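Local coordinates for protein coatomer subunit delta (Saccharomyces cerevisiae, PDB 5FJZ) that forms part of the COPI vesicle coat, probably serving retrograde Golgi-to-ER transport, and binds tryptophan-based motifs of the tethering protein Dsl1, at residues V9-E21 with R229-I241. Residues are numbered along the deposited sequence; the frame is centred on the assembly and turned at random. Where two conformers were deposited one is given.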
ATOM      1  N   VAL A   9       6.910  18.618 -15.099  1.00 45.36           N
ATOM      2  CA  VAL A   9       5.716  18.442 -15.964  1.00 43.72           C
ATOM      3  C   VAL A   9       5.989  18.978 -17.370  1.00 36.21           C
ATOM      4  O   VAL A   9       6.160  20.160 -17.571  1.00 40.55           O
ATOM      5  CB  VAL A   9       4.454  19.120 -15.387  1.00 47.46           C
ATOM      6  CG1 VAL A   9       3.316  19.129 -16.404  1.00 48.11           C
ATOM      7  CG2 VAL A   9       3.985  18.394 -14.134  1.00 49.23           C
ATOM      8  N   PRO A  10       6.026  18.092 -18.352  1.00 32.84           N
ATOM      9  CA  PRO A  10       6.230  18.531 -19.736  1.00 30.41           C
ATOM     10  C   PRO A  10       5.133  19.475 -20.216  1.00 29.23           C
ATOM     11  O   PRO A  10       3.998  19.348 -19.787  1.00 31.74           O
ATOM     12  CB  PRO A  10       6.144  17.236 -20.535  1.00 29.41           C
ATOM     13  CG  PRO A  10       6.207  16.132 -19.558  1.00 31.02           C
ATOM     14  CD  PRO A  10       5.813  16.636 -18.225  1.00 29.98           C
ATOM     15  N   GLU A  11       5.472  20.438 -21.063  1.00 31.44           N
ATOM     16  CA  GLU A  11       4.484  21.368 -21.595  1.00 35.19           C
ATOM     17  C   GLU A  11       3.674  20.721 -22.705  1.00 30.90           C
ATOM     18  O   GLU A  11       4.167  19.903 -23.475  1.00 33.18           O
ATOM     19  CB  GLU A  11       5.142  22.644 -22.135  1.00 40.93           C
ATOM     20  CG  GLU A  11       4.144  23.639 -22.760  1.00 46.12           C
ATOM     21  CD  GLU A  11       4.765  24.993 -23.104  1.00 60.05           C
ATOM     22  OE1 GLU A  11       5.980  25.206 -22.829  1.00 57.98           O
ATOM     23  OE2 GLU A  11       4.025  25.834 -23.670  1.00 64.60           O
ATOM     24  N   ASN A  12       2.406  21.051 -22.714  1.00 24.88           N
ATOM     25  CA  ASN A  12       1.453  20.566 -23.675  1.00 26.28           C
ATOM     26  C   ASN A  12       1.049  21.752 -24.503  1.00 28.54           C
ATOM     27  O   ASN A  12       0.580  22.740 -23.952  1.00 28.17           O
ATOM     28  CB  ASN A  12       0.238  19.985 -22.937  1.00 27.16           C
ATOM     29  CG  ASN A  12      -0.831  19.372 -23.854  1.00 24.64           C
ATOM     30  OD1 ASN A  12      -1.892  18.936 -23.397  1.00 25.28           O
ATOM     31  ND2 ASN A  12      -0.558  19.312 -25.147  1.00 19.81           N
ATOM     32  N   ASN A  13       1.158  21.650 -25.832  1.00 26.51           N
ATOM     33  CA  ASN A  13       0.773  22.789 -26.699  1.00 29.61           C
ATOM     34  C   ASN A  13      -0.609  22.627 -27.353  1.00 30.43           C
ATOM     35  O   ASN A  13      -1.065  23.450 -28.187  1.00 26.26           O
ATOM     36  CB  ASN A  13       1.911  23.031 -27.689  1.00 35.35           C
ATOM     37  CG  ASN A  13       3.211  23.473 -27.003  1.00 38.39           C
ATOM     38  OD1 ASN A  13       3.228  24.364 -26.133  1.00 38.58           O
ATOM     39  ND2 ASN A  13       4.302  22.824 -27.356  1.00 35.81           N
ATOM     40  N   GLY A  14      -1.290  21.553 -26.953  1.00 29.63           N
ATOM     41  CA  GLY A  14      -2.607  21.200 -27.432  1.00 29.01           C
ATOM     42  C   GLY A  14      -2.962  19.759 -27.132  1.00 26.89           C
ATOM     43  O   GLY A  14      -3.823  19.438 -26.269  1.00 25.44           O
ATOM     44  N   ILE A  15      -2.316  18.871 -27.849  1.00 22.76           N
ATOM     45  CA  ILE A  15      -2.343  17.432 -27.599  1.00 22.47           C
ATOM     46  C   ILE A  15      -0.949  16.965 -27.246  1.00 22.30           C
ATOM     47  O   ILE A  15       0.001  17.197 -27.997  1.00 22.64           O
ATOM     48  CB  ILE A  15      -2.836  16.614 -28.814  1.00 20.95           C
ATOM     49  CG1 ILE A  15      -4.317  16.956 -29.074  1.00 22.90           C
ATOM     50  CG2 ILE A  15      -2.715  15.122 -28.557  1.00 19.92           C
ATOM     51  CD1 ILE A  15      -4.924  16.310 -30.274  1.00 19.32           C
ATOM     52  N   LEU A  16      -0.838  16.221 -26.133  1.00 20.55           N
ATOM     53  CA  LEU A  16       0.406  15.564 -25.789  1.00 19.52           C
ATOM     54  C   LEU A  16       0.147  14.148 -25.454  1.00 17.63           C
ATOM     55  O   LEU A  16      -0.658  13.857 -24.535  1.00 20.45           O
ATOM     56  CB  LEU A  16       1.114  16.282 -24.612  1.00 21.45           C
ATOM     57  CG  LEU A  16       2.419  15.650 -24.133  1.00 24.47           C
ATOM     58  CD1 LEU A  16       3.536  15.790 -25.188  1.00 23.65           C
ATOM     59  CD2 LEU A  16       2.880  16.364 -22.887  1.00 27.10           C
ATOM     60  N   ILE A  17       0.840  13.234 -26.168  1.00 18.02           N
ATOM     61  CA  ILE A  17       0.694  11.815 -25.947  1.00 16.63           C
ATOM     62  C   ILE A  17       1.953  11.282 -25.274  1.00 17.48           C
ATOM     63  O   ILE A  17       3.065  11.577 -25.719  1.00 20.68           O
ATOM     64  CB  ILE A  17       0.441  11.072 -27.299  1.00 17.73           C
ATOM     65  CG1 ILE A  17      -0.915  11.481 -27.903  1.00 23.64           C
ATOM     66  CG2 ILE A  17       0.547   9.583 -27.086  1.00 16.74           C
ATOM     67  CD1 ILE A  17      -0.991  11.184 -29.377  1.00 23.81           C
ATOM     68  N   SER A  18       1.788  10.540 -24.164  1.00 17.75           N
ATOM     69  CA  SER A  18       2.901   9.993 -23.420  0.50 20.30           C
ATOM     70  C   SER A  18       2.822   8.484 -23.480  1.00 20.50           C
ATOM     71  O   SER A  18       1.807   7.891 -23.124  1.00 22.26           O
ATOM     72  CB  SER A  18       2.875  10.480 -21.978  0.50 23.72           C
ATOM     73  OG  SER A  18       3.971   9.939 -21.284  0.50 31.58           O
ATOM     74  N   ILE A  19       3.920   7.831 -23.937  1.00 17.18           N
ATOM     75  CA  ILE A  19       3.958   6.406 -23.954  1.00 19.19           C
ATOM     76  C   ILE A  19       4.978   5.976 -22.906  1.00 22.14           C
ATOM     77  O   ILE A  19       6.218   6.261 -23.058  1.00 23.41           O
ATOM     78  CB  ILE A  19       4.377   5.911 -25.352  1.00 20.75           C
ATOM     79  CG1 ILE A  19       3.372   6.389 -26.414  1.00 22.22           C
ATOM     80  CG2 ILE A  19       4.484   4.396 -25.404  1.00 20.58           C
ATOM     81  CD1 ILE A  19       3.827   6.166 -27.858  1.00 21.62           C
ATOM     82  N   LYS A  20       4.483   5.389 -21.820  1.00 18.21           N
ATOM     83  CA  LYS A  20       5.344   5.163 -20.635  1.00 18.51           C
ATOM     84  C   LYS A  20       5.490   3.709 -20.378  1.00 18.18           C
ATOM     85  O   LYS A  20       4.474   3.000 -20.284  1.00 20.61           O
ATOM     86  CB  LYS A  20       4.704   5.857 -19.433  1.00 17.03           C
ATOM     87  CG  LYS A  20       4.722   7.373 -19.483  1.00 24.30           C
ATOM     88  CD  LYS A  20       3.962   7.980 -18.273  1.00 27.70           C
ATOM     89  CE  LYS A  20       4.460   9.375 -17.986  1.00 37.42           C
ATOM     90  NZ  LYS A  20       3.486  10.157 -17.153  1.00 40.06           N
ATOM     91  N   GLU A  21       6.713   3.197 -20.356  1.00 15.03           N
ATOM     92  CA  GLU A  21       6.989   1.783 -20.041  1.00 17.38           C
ATOM     93  C   GLU A  21       7.844   1.617 -18.818  1.00 16.50           C
ATOM     94  O   GLU A  21       8.756   2.460 -18.516  1.00 16.23           O
ATOM     95  CB  GLU A  21       7.562   1.010 -21.242  1.00 19.20           C
ATOM     96  CG  GLU A  21       6.514   0.981 -22.334  1.00 23.50           C
ATOM     97  CD  GLU A  21       6.921   0.321 -23.621  1.00 27.92           C
ATOM     98  OE1 GLU A  21       8.151   0.301 -23.908  1.00 31.47           O
ATOM     99  OE2 GLU A  21       6.020  -0.214 -24.314  1.00 27.66           O
ATOM    100  N   ARG A 229      11.214  13.374 -26.329  1.00 26.81           N
ATOM    101  CA  ARG A 229      10.094  14.092 -26.920  1.00 24.30           C
ATOM    102  C   ARG A 229      10.313  14.191 -28.414  1.00 27.41           C
ATOM    103  O   ARG A 229      11.292  14.816 -28.835  1.00 22.45           O
ATOM    104  CB  ARG A 229       9.948  15.480 -26.290  1.00 27.42           C
ATOM    105  CG  ARG A 229       8.742  16.229 -26.818  1.00 29.45           C
ATOM    106  CD  ARG A 229       8.424  17.351 -25.862  1.00 33.80           C
ATOM    107  NE  ARG A 229       7.227  18.038 -26.305  1.00 30.32           N
ATOM    108  CZ  ARG A 229       6.357  18.648 -25.521  1.00 30.92           C
ATOM    109  NH1 ARG A 229       6.558  18.730 -24.220  1.00 29.76           N
ATOM    110  NH2 ARG A 229       5.296  19.203 -26.063  1.00 31.86           N
ATOM    111  N   ASP A 230       9.439  13.566 -29.206  1.00 27.14           N
ATOM    112  CA  ASP A 230       9.534  13.523 -30.672  1.00 28.78           C
ATOM    113  C   ASP A 230       8.238  12.884 -31.165  1.00 28.60           C
ATOM    114  O   ASP A 230       7.919  11.770 -30.772  1.00 29.94           O
ATOM    115  CB  ASP A 230      10.759  12.695 -31.094  1.00 26.14           C
ATOM    116  CG  ASP A 230      10.907  12.487 -32.657  1.00 29.71           C
ATOM    117  OD1 ASP A 230      10.018  12.797 -33.499  1.00 32.89           O
ATOM    118  OD2 ASP A 230      11.945  11.935 -33.028  1.00 33.43           O
ATOM    119  N   LYS A 231       7.511  13.564 -32.070  1.00 26.34           N
ATOM    120  CA  LYS A 231       6.312  12.999 -32.696  1.00 28.70           C
ATOM    121  C   LYS A 231       6.435  11.580 -33.177  1.00 20.99           C
ATOM    122  O   LYS A 231       5.454  10.803 -33.202  1.00 27.20           O
ATOM    123  CB  LYS A 231       5.906  13.817 -33.940  1.00 32.38           C
ATOM    124  CG  LYS A 231       5.051  15.013 -33.651  1.00 43.55           C
ATOM    125  CD  LYS A 231       4.943  15.884 -34.909  1.00 43.70           C
ATOM    126  CE  LYS A 231       3.527  16.220 -35.316  1.00 53.32           C
ATOM    127  NZ  LYS A 231       2.839  15.147 -36.083  1.00 51.49           N
ATOM    128  N   LEU A 232       7.616  11.238 -33.668  1.00 20.76           N
ATOM    129  CA  LEU A 232       7.882   9.967 -34.320  1.00 24.57           C
ATOM    130  C   LEU A 232       8.572   8.955 -33.364  1.00 28.46           C
ATOM    131  O   LEU A 232       8.877   7.832 -33.753  1.00 24.68           O
ATOM    132  CB  LEU A 232       8.741  10.214 -35.591  1.00 29.91           C
ATOM    133  CG  LEU A 232       8.203  11.162 -36.702  1.00 30.30           C
ATOM    134  CD1 LEU A 232       9.132  11.298 -37.920  1.00 29.59           C
ATOM    135  CD2 LEU A 232       6.793  10.806 -37.162  1.00 31.53           C
ATOM    136  N   ALA A 233       8.737   9.339 -32.094  1.00 29.39           N
ATOM    137  CA  ALA A 233       9.357   8.476 -31.080  1.00 30.29           C
ATOM    138  C   ALA A 233       8.610   7.181 -30.981  1.00 28.90           C
ATOM    139  O   ALA A 233       7.375   7.162 -31.012  1.00 27.55           O
ATOM    140  CB  ALA A 233       9.406   9.167 -29.698  1.00 31.60           C
ATOM    141  N   LYS A 234       9.379   6.117 -30.790  1.00 27.83           N
ATOM    142  CA  LYS A 234       8.846   4.793 -30.511  1.00 27.88           C
ATOM    143  C   LYS A 234       9.290   4.436 -29.090  1.00 24.08           C
ATOM    144  O   LYS A 234      10.489   4.584 -28.787  1.00 25.69           O
ATOM    145  CB  LYS A 234       9.469   3.804 -31.443  1.00 34.22           C
ATOM    146  CG  LYS A 234       8.714   3.523 -32.694  1.00 42.73           C
ATOM    147  CD  LYS A 234       9.220   2.187 -33.208  1.00 51.51           C
ATOM    148  CE  LYS A 234       8.828   1.935 -34.641  1.00 56.20           C
ATOM    149  NZ  LYS A 234       9.812   1.011 -35.256  1.00 58.30           N
ATOM    150  N   SER A 235       8.440   3.775 -28.318  1.00 22.80           N
ATOM    151  CA  SER A 235       8.785   3.183 -27.027  1.00 24.67           C
ATOM    152  C   SER A 235       9.733   2.013 -27.154  1.00 22.75           C
ATOM    153  O   SER A 235       9.933   1.454 -28.272  1.00 24.95           O
ATOM    154  CB  SER A 235       7.496   2.672 -26.272  1.00 20.74           C
ATOM    155  OG  SER A 235       7.062   1.386 -26.771  1.00 24.56           O
ATOM    156  N   PHE A 236      10.214   1.550 -26.010  1.00 20.36           N
ATOM    157  CA  PHE A 236      10.974   0.294 -25.910  1.00 20.57           C
ATOM    158  C   PHE A 236      10.342  -0.885 -26.671  1.00 22.75           C
ATOM    159  O   PHE A 236      11.034  -1.648 -27.328  1.00 25.22           O
ATOM    160  CB  PHE A 236      11.336  -0.087 -24.432  1.00 24.54           C
ATOM    161  CG  PHE A 236      12.216  -1.340 -24.277  1.00 24.86           C
ATOM    162  CD1 PHE A 236      13.559  -1.372 -24.743  1.00 28.40           C
ATOM    163  CD2 PHE A 236      11.749  -2.463 -23.590  1.00 31.05           C
ATOM    164  CE1 PHE A 236      14.365  -2.501 -24.552  1.00 30.41           C
ATOM    165  CE2 PHE A 236      12.565  -3.600 -23.394  1.00 29.22           C
ATOM    166  CZ  PHE A 236      13.857  -3.627 -23.884  1.00 28.43           C
ATOM    167  N   THR A 237       9.066  -1.112 -26.502  1.00 21.61           N
ATOM    168  CA  THR A 237       8.464  -2.320 -27.136  1.00 22.00           C
ATOM    169  C   THR A 237       8.016  -1.973 -28.562  1.00 21.41           C
ATOM    170  O   THR A 237       7.424  -2.809 -29.223  1.00 23.66           O
ATOM    171  CB  THR A 237       7.273  -2.822 -26.363  1.00 22.78           C
ATOM    172  OG1 THR A 237       6.339  -1.738 -26.267  1.00 18.63           O
ATOM    173  CG2 THR A 237       7.707  -3.315 -24.993  1.00 24.03           C
ATOM    174  N   GLY A 238       8.246  -0.746 -29.013  1.00 19.47           N
ATOM    175  CA  GLY A 238       7.761  -0.324 -30.357  1.00 21.96           C
ATOM    176  C   GLY A 238       6.458   0.435 -30.447  1.00 21.81           C
ATOM    177  O   GLY A 238       5.983   0.689 -31.531  1.00 23.07           O
ATOM    178  N   MET A 239       5.805   0.770 -29.315  1.00 21.90           N
ATOM    179  CA  MET A 239       4.606   1.567 -29.381  1.00 21.37           C
ATOM    180  C   MET A 239       4.892   2.984 -29.884  1.00 20.92           C
ATOM    181  O   MET A 239       5.874   3.613 -29.501  1.00 18.62           O
ATOM    182  CB  MET A 239       3.934   1.566 -27.949  1.00 22.93           C
ATOM    183  CG  MET A 239       2.556   2.308 -27.768  1.00 24.61           C
ATOM    184  SD  MET A 239       1.160   1.850 -28.823  1.00 30.03           S
ATOM    185  CE  MET A 239       0.872   0.158 -28.310  1.00 22.35           C
ATOM    186  N   ALA A 240       3.997   3.472 -30.737  1.00 17.43           N
ATOM    187  CA  ALA A 240       4.185   4.770 -31.391  1.00 19.86           C
ATOM    188  C   ALA A 240       2.847   5.183 -32.053  1.00 18.00           C
ATOM    189  O   ALA A 240       1.949   4.401 -32.207  1.00 21.20           O
ATOM    190  CB  ALA A 240       5.279   4.654 -32.447  1.00 21.06           C
ATOM    191  N   ILE A 241       2.763   6.465 -32.414  1.00 21.87           N
ATOM    192  CA  ILE A 241       1.594   7.072 -32.961  1.00 23.32           C
ATOM    193  C   ILE A 241       1.866   7.387 -34.444  1.00 26.06           C
ATOM    194  O   ILE A 241       2.933   7.898 -34.801  1.00 23.02           O
ATOM    195  CB  ILE A 241       1.312   8.395 -32.254  1.00 24.06           C
ATOM    196  CG1 ILE A 241       1.107   8.157 -30.756  1.00 24.27           C
ATOM    197  CG2 ILE A 241       0.083   9.104 -32.861  1.00 24.33           C
ATOM    198  CD1 ILE A 241      -0.002   7.205 -30.397  1.00 26.02           C
TER
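Glu21 reaches from its strand into the turn Ser235-Gly238, where an acidic side chain suits a backbone N-H and two hydroxyls. OE1 accepts the backbone N of Thr237 on its syn lone pair at 3.1 Å, while OE2 takes a very short bond from Thr237 OG1 (2.5 Å) and a weak one from Ser235 OG. Beside this polar end Ile19, beta-branched as suits a strand, packs against the loop: its CG2 lies 3.6 Å from Ser235 CB and also touches Met239 CG. Ile17 and Ile241 then meet tip to tip, CD1 to CG1 at 3.9 Å. In this mu-homology domain, an elongated all-beta fold, the loop joining strands 220-229 and 241-246 packs on strand 15-27. At the far end Arg229 runs extended from CG to NE, carrying its guanidinium out to Glu11 O. Arginine can aim two N-H groups at one carbonyl oxygen: Arg229 NH1 and NH2 both donate to Glu11 O, at 2.8 and 2.9 Å. Leu16 CD1 packs over one guanidinium face, and NE forms a salt bridge with Asp257. A leucine in place of Arg229 would probably leave Glu11 O without these donors and Asp257 without its mate. Farther out, Ser235 OG accepts Met239 N, which helps to hold the hydroxyl beside the carboxylate, and Trp109 NE1 gives Glu21 OE2 another hydrogen bond.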